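Cys-Gly metallodipeptidase DUG1 (Saccharomyces cerevisiae, PDB 4G1P) hydrolyses the dipeptide Cys-Gly with the help of bound metal ions and serves as the catalytic component of the complex that degrades glutathione. Local coordinates at residues Asn147-Asp150 with Ala151-Ser155; Asp13-Lys16 with Pro17-Ser21; Ser360-Gln363 with Lys364-Ala368. All coordinates share one frame; numbering follows the deposited sequence.

Along the chain the order is interaction 2 (13-21), interaction 1 (147-155) and interaction 3 (360-368). The first two are neighbours in the catalytic domain, their centres about 11 Å apart: helix 135-154 lies against the junction of helices 5-14 and 16-28, with Leu15 CD1 4.1 Å from Ala154 CB. Interaction 3 sits on helix 355-371 of the lid domain, its centre about 53 Å from the other two and on the opposite side of the chain's centre. All are local (three or four residues apart), interaction 2 across a helix junction. Away from the zinc and dipeptide sites, interactions 1 and 2 join helices of the catalytic domain, while the helix of interaction 3 packs on the lid-domain sheet.

Interaction 1: residues Asn147-Asp150 with Ala151-Ser155; sequences NVVD and AFKAS
Val148 O accepts Phe152 N at 3.1 Å in a nearly straight bond (175° at the hydrogen), one of the i to i+4 bonds that run from Asn147 O, Val148 O, Val149 O and Asp150 O through the last turns of helix 135-154. The same two residues meet through their side chains, which lie side by side and point the same way. The methyl CG1 of Val148, set opposite its backbone N (chi1 170°), comes 3.8 Å from Phe152 CE1, while Val148 O lies at the ring edge, in its plane. On another side of the helix Asp150 and Lys153 cross obliquely and form an i to i+3 salt bridge, with Lys153 NZ 3.1 Å from Asp150 OD1. Bends at chi2 and at chi3 (49°) curl the lysine back toward the preceding turn, which also leaves NZ 4.1 Å from Val149 CG1. Asp150 has further partners: Ser56 OG bonds OD1 and Arg22 NH1 pairs with OD2, so both carboxylate oxygens are held and its rotation is probably fixed. Arg22 NH1 bonds Asn147 OD1 too, which ties two successive turns to one guanidinium. Where the helix finishes, Ser155 OG turns back to bond Phe152 O at 2.9 Å. Val148 and Phe152 both press on Ala469 of helix 458-477, and Phe152 also meets Phe159 edge-to-face. Ala151 rests on Ile12 of helix 5-14, whereas Val149 and Lys153 reach Phe88 of strand 83-88, so this helix end is in contact with helices 5-14, 16-28 and 458-477 and with the sheet of the catalytic domain.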
# COMPACT_ATOMS: atom_id res chain seq x y z
N ASN A 147 -14.53 28.15 22.95
CA ASN A 147 -13.93 29.47 22.98
C ASN A 147 -15.01 30.55 23.08
O ASN A 147 -14.96 31.45 23.94
CB ASN A 147 -13.10 29.69 21.71
CG ASN A 147 -12.01 28.63 21.54
OD1 ASN A 147 -11.55 28.03 22.52
ND2 ASN A 147 -11.59 28.39 20.29
N VAL A 148 -16.01 30.42 22.21
CA VAL A 148 -17.13 31.32 22.19
C VAL A 148 -17.88 31.39 23.53
O VAL A 148 -18.17 32.48 24.02
CB VAL A 148 -18.09 30.97 21.05
CG1 VAL A 148 -19.39 31.78 21.19
CG2 VAL A 148 -17.41 31.24 19.73
N VAL A 149 -18.17 30.23 24.12
CA VAL A 149 -18.78 30.25 25.45
C VAL A 149 -17.88 31.02 26.42
O VAL A 149 -18.35 31.84 27.20
CB VAL A 149 -19.07 28.85 25.99
CG1 VAL A 149 -19.52 28.93 27.42
CG2 VAL A 149 -20.12 28.18 25.16
N ASP A 150 -16.57 30.81 26.33
CA ASP A 150 -15.65 31.49 27.20
C ASP A 150 -15.70 33.00 26.99
O ASP A 150 -15.60 33.77 27.94
CB ASP A 150 -14.23 30.98 26.98
CG ASP A 150 -13.99 29.65 27.64
OD1 ASP A 150 -14.82 29.26 28.49
OD2 ASP A 150 -12.98 29.00 27.31
N ALA A 151 -15.83 33.42 25.74
CA ALA A 151 -15.74 34.84 25.44
C ALA A 151 -16.95 35.59 25.99
O ALA A 151 -16.81 36.67 26.54
CB ALA A 151 -15.60 35.06 23.95
N PHE A 152 -18.14 35.01 25.82
CA PHE A 152 -19.34 35.55 26.45
C PHE A 152 -19.10 35.67 27.95
O PHE A 152 -19.42 36.69 28.56
CB PHE A 152 -20.57 34.66 26.17
CG PHE A 152 -21.26 34.97 24.87
CD1 PHE A 152 -20.89 34.34 23.70
CD2 PHE A 152 -22.27 35.92 24.83
CE1 PHE A 152 -21.52 34.64 22.49
CE2 PHE A 152 -22.91 36.23 23.63
CZ PHE A 152 -22.53 35.58 22.46
N LYS A 153 -18.50 34.64 28.53
CA LYS A 153 -18.25 34.63 29.96
C LYS A 153 -17.32 35.77 30.37
O LYS A 153 -17.64 36.55 31.26
CB LYS A 153 -17.71 33.28 30.41
CG LYS A 153 -18.52 32.62 31.52
CD LYS A 153 -18.51 31.10 31.38
CE LYS A 153 -17.09 30.57 31.19
NZ LYS A 153 -17.05 29.19 30.63
N ALA A 154 -16.18 35.89 29.71
CA ALA A 154 -15.19 36.91 30.04
C ALA A 154 -15.68 38.33 29.76
O ALA A 154 -15.18 39.29 30.36
CB ALA A 154 -13.89 36.66 29.28
N SER A 155 -16.63 38.47 28.85
CA SER A 155 -17.14 39.78 28.48
C SER A 155 -18.29 40.19 29.40
O SER A 155 -18.81 41.30 29.28
CB SER A 155 -17.61 39.77 27.03
OG SER A 155 -18.82 39.03 26.90

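Interaction 2: residues Asp13-Lys16 with Pro17-Ser21; sequences DSLK and PQFFS
Leu15 and Phe19 make the compact part of this contact, at the break where helix 5-14 ends and helix 16-28 starts. The CB of Leu15 stands over the face of the Phe19 ring, 3.8 Å from its centroid and 26° off the normal, a CH-pi contact; CD1 follows at 3.8 Å from Phe19 CZ. Leu15 O faces the ring too, offset toward the rim, and accepts the amide of the same residue, Phe19 N, at 3.0 Å. Phe19 CG sits beside the backbone N (chi1 -63°), which turns the ring back to Leu15. Lys16 and Phe20 repeat the spacing more loosely, the lysine CE passing 4.1 Å from Phe20 CZ while Phe20 N bonds Lys16 O at 2.9 Å. The outer side carries the exposed Ser14, Pro17 and Gln18, where Gln18 CG passes 4.0 Å from Leu15 CD2 and Gln18 N makes no more than a weak bond to Leu15 O. Behind the tight side, Phe19 meets Met465 and Asn147, and Leu15 meets Ala154. Replacing Phe19 by an alanine would probably leave Leu15 CB and CD1 without the ring face they rest on and open a gap toward Met465. Apolar contact thus closes the inner side of the helix junction, while the backbone bonds to Leu15 O and Lys16 O start the new helix, whose second residue, Pro17, has no amide hydrogen to give.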
# COMPACT_ATOMS: atom_id res chain seq x y z
N ASP A 13 -10.72 38.35 20.72
CA ASP A 13 -9.37 38.78 20.40
C ASP A 13 -8.43 38.61 21.60
O ASP A 13 -7.32 38.09 21.46
CB ASP A 13 -9.37 40.23 19.92
CG ASP A 13 -9.94 40.38 18.53
OD1 ASP A 13 -9.97 39.38 17.78
OD2 ASP A 13 -10.33 41.52 18.17
N SER A 14 -8.87 39.03 22.77
CA SER A 14 -8.02 39.03 23.96
C SER A 14 -7.67 37.63 24.40
O SER A 14 -6.61 37.41 24.99
CB SER A 14 -8.72 39.73 25.13
OG SER A 14 -9.12 41.03 24.77
N LEU A 15 -8.57 36.69 24.15
CA LEU A 15 -8.42 35.35 24.67
C LEU A 15 -7.68 34.43 23.68
O LEU A 15 -7.53 33.24 23.95
CB LEU A 15 -9.78 34.77 25.03
CG LEU A 15 -10.52 35.37 26.22
CD1 LEU A 15 -11.79 34.57 26.48
CD2 LEU A 15 -9.64 35.40 27.45
N LYS A 16 -7.22 34.98 22.56
CA LYS A 16 -6.44 34.20 21.59
C LYS A 16 -5.30 33.39 22.21
O LYS A 16 -5.03 32.26 21.75
CB LYS A 16 -5.93 35.08 20.44
CG LYS A 16 -7.04 35.48 19.47
CD LYS A 16 -6.61 36.65 18.60
CE LYS A 16 -5.27 36.39 17.94
NZ LYS A 16 -4.89 37.53 17.05
N PRO A 17 -4.62 33.93 23.23
CA PRO A 17 -3.59 33.08 23.85
C PRO A 17 -4.13 31.80 24.51
O PRO A 17 -3.49 30.75 24.36
CB PRO A 17 -2.98 34.01 24.90
CG PRO A 17 -3.11 35.35 24.29
CD PRO A 17 -4.43 35.35 23.59
N GLN A 18 -5.26 31.86 25.21
CA GLN A 18 -5.76 30.64 25.81
C GLN A 18 -6.40 29.74 24.76
O GLN A 18 -6.29 28.52 24.84
CB GLN A 18 -6.67 30.82 27.05
CG GLN A 18 -7.23 32.21 27.33
CD GLN A 18 -6.19 33.18 27.89
OE1 GLN A 18 -5.67 34.04 27.18
NE2 GLN A 18 -5.89 33.04 29.18
N PHE A 19 -7.02 30.34 23.75
CA PHE A 19 -7.60 29.56 22.66
C PHE A 19 -6.51 28.77 21.94
O PHE A 19 -6.70 27.60 21.62
CB PHE A 19 -8.35 30.45 21.67
CG PHE A 19 -9.53 31.18 22.25
CD1 PHE A 19 -10.12 30.76 23.43
CD2 PHE A 19 -10.05 32.29 21.62
CE1 PHE A 19 -11.18 31.43 23.97
CE2 PHE A 19 -11.11 32.96 22.15
CZ PHE A 19 -11.68 32.53 23.33
N PHE A 20 -5.39 29.43 21.68
CA PHE A 20 -4.26 28.83 20.99
C PHE A 20 -3.74 27.68 21.84
O PHE A 20 -3.45 26.59 21.35
CB PHE A 20 -3.13 29.84 20.81
CG PHE A 20 -3.34 30.81 19.68
CD1 PHE A 20 -4.10 30.46 18.57
CD2 PHE A 20 -2.75 32.07 19.71
CE1 PHE A 20 -4.28 31.38 17.53
CE2 PHE A 20 -2.93 32.99 18.67
CZ PHE A 20 -3.68 32.65 17.58
N SER A 21 -3.62 27.95 23.12
CA SER A 21 -3.10 26.97 24.04
C SER A 21 -4.00 25.74 24.05
O SER A 21 -3.54 24.60 23.91
CB SER A 21 -2.97 27.58 25.42
OG SER A 21 -2.50 26.62 26.34

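Interaction 3: residues Ser360-Gln363 with Lys364-Ala368; sequences SLVQ and KHCDA
Val362 and Cys366, one turn apart on helix 355-371, turn their side chains to the same flank, where this helix packs on the mixed sheet of the lid domain. The topology is a beta-alpha-beta crossover: strand 340-349 leads into the helix, strand 378-391 follows it, and both pair antiparallel with strand 210-226 between them, as in a ferredoxin-like fold. Val362 CG1 and Cys366 SG approach to 4.4 Å, a loose apolar contact. Cys366 carries SG beside its own backbone N (chi1 -72°), which swings the sulfur back toward the earlier turn, where it lies 3.3 Å from Val362 O. The two residues share Thr381 of strand 378-391; Val362 also touches Phe345, Ile347 and Tyr221, and Cys366 touches Thr223. His365 is turned differently. Its ring, trans to the backbone N (chi1 171°), leads away from residues 360-363, so that only CB stays near them, 3.4 Å from Leu361 O, while NE2 bonds Ser254 OG and the side chain touches Leu255 and Ile264. Gln363 and Lys364 diverge likewise: Gln363, extended beyond CG, reaches strand 378-391, where NE2 makes a weak bond to Thr381 O, and Lys364 leaves by the exposed side with its CB 3.3 Å from Ser360 O. Cohesion between the segments therefore rests mainly on the backbone ladder, in which His365 N bonds Leu361 O at 3.0 Å and Cys366 N bonds Val362 O at 3.0 Å. Its last rung here joins Asp367 N to Gln363 O at 2.8 Å, with 165° at the hydrogen.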
# COMPACT_ATOMS: atom_id res chain seq x y z
N SER A 360 -26.64 -2.18 -5.03
CA SER A 360 -26.99 -3.27 -5.91
C SER A 360 -26.40 -3.02 -7.28
O SER A 360 -25.82 -3.93 -7.88
CB SER A 360 -28.50 -3.42 -6.02
OG SER A 360 -29.03 -3.91 -4.81
N LEU A 361 -26.54 -1.80 -7.77
CA LEU A 361 -26.05 -1.49 -9.10
C LEU A 361 -24.55 -1.71 -9.17
O LEU A 361 -24.03 -2.20 -10.17
CB LEU A 361 -26.39 -0.06 -9.49
CG LEU A 361 -27.87 0.21 -9.71
CD1 LEU A 361 -28.14 1.72 -9.77
CD2 LEU A 361 -28.37 -0.50 -10.98
N VAL A 362 -23.87 -1.35 -8.08
CA VAL A 362 -22.43 -1.42 -8.00
C VAL A 362 -21.98 -2.88 -8.00
O VAL A 362 -21.06 -3.26 -8.71
CB VAL A 362 -21.90 -0.68 -6.77
CG1 VAL A 362 -20.47 -1.09 -6.46
CG2 VAL A 362 -21.98 0.83 -6.99
N GLN A 363 -22.65 -3.70 -7.20
CA GLN A 363 -22.40 -5.13 -7.16
C GLN A 363 -22.69 -5.81 -8.49
O GLN A 363 -21.90 -6.62 -8.99
CB GLN A 363 -23.25 -5.76 -6.07
CG GLN A 363 -22.71 -5.53 -4.68
CD GLN A 363 -23.71 -5.89 -3.61
OE1 GLN A 363 -24.89 -6.06 -3.90
NE2 GLN A 363 -23.25 -6.01 -2.37
N LYS A 364 -23.85 -5.48 -9.06
CA LYS A 364 -24.22 -6.03 -10.35
C LYS A 364 -23.14 -5.75 -11.39
O LYS A 364 -22.75 -6.63 -12.13
CB LYS A 364 -25.59 -5.48 -10.79
CG LYS A 364 -26.03 -5.86 -12.20
CD LYS A 364 -27.51 -5.51 -12.42
CE LYS A 364 -27.83 -5.24 -13.90
NZ LYS A 364 -28.48 -6.39 -14.61
N HIS A 365 -22.65 -4.52 -11.40
CA HIS A 365 -21.64 -4.10 -12.37
C HIS A 365 -20.33 -4.85 -12.16
O HIS A 365 -19.72 -5.35 -13.11
CB HIS A 365 -21.42 -2.60 -12.27
CG HIS A 365 -20.25 -2.11 -13.07
ND1 HIS A 365 -20.40 -1.48 -14.29
CD2 HIS A 365 -18.92 -2.13 -12.82
CE1 HIS A 365 -19.21 -1.14 -14.76
NE2 HIS A 365 -18.30 -1.53 -13.89
N CYS A 366 -19.89 -4.90 -10.91
CA CYS A 366 -18.61 -5.51 -10.60
C CYS A 366 -18.63 -7.01 -10.83
O CYS A 366 -17.69 -7.57 -11.37
CB CYS A 366 -18.21 -5.19 -9.16
SG CYS A 366 -17.73 -3.47 -8.93
N ASP A 367 -19.72 -7.65 -10.41
CA ASP A 367 -19.88 -9.09 -10.59
C ASP A 367 -19.86 -9.44 -12.08
O ASP A 367 -19.23 -10.43 -12.51
CB ASP A 367 -21.18 -9.57 -9.94
CG ASP A 367 -21.08 -9.67 -8.42
OD1 ASP A 367 -19.96 -9.61 -7.87
OD2 ASP A 367 -22.11 -9.84 -7.75
N ALA A 368 -20.51 -8.60 -12.87
CA ALA A 368 -20.67 -8.89 -14.29
C ALA A 368 -19.36 -8.70 -15.01
O ALA A 368 -19.01 -9.45 -15.92
CB ALA A 368 -21.73 -8.01 -14.89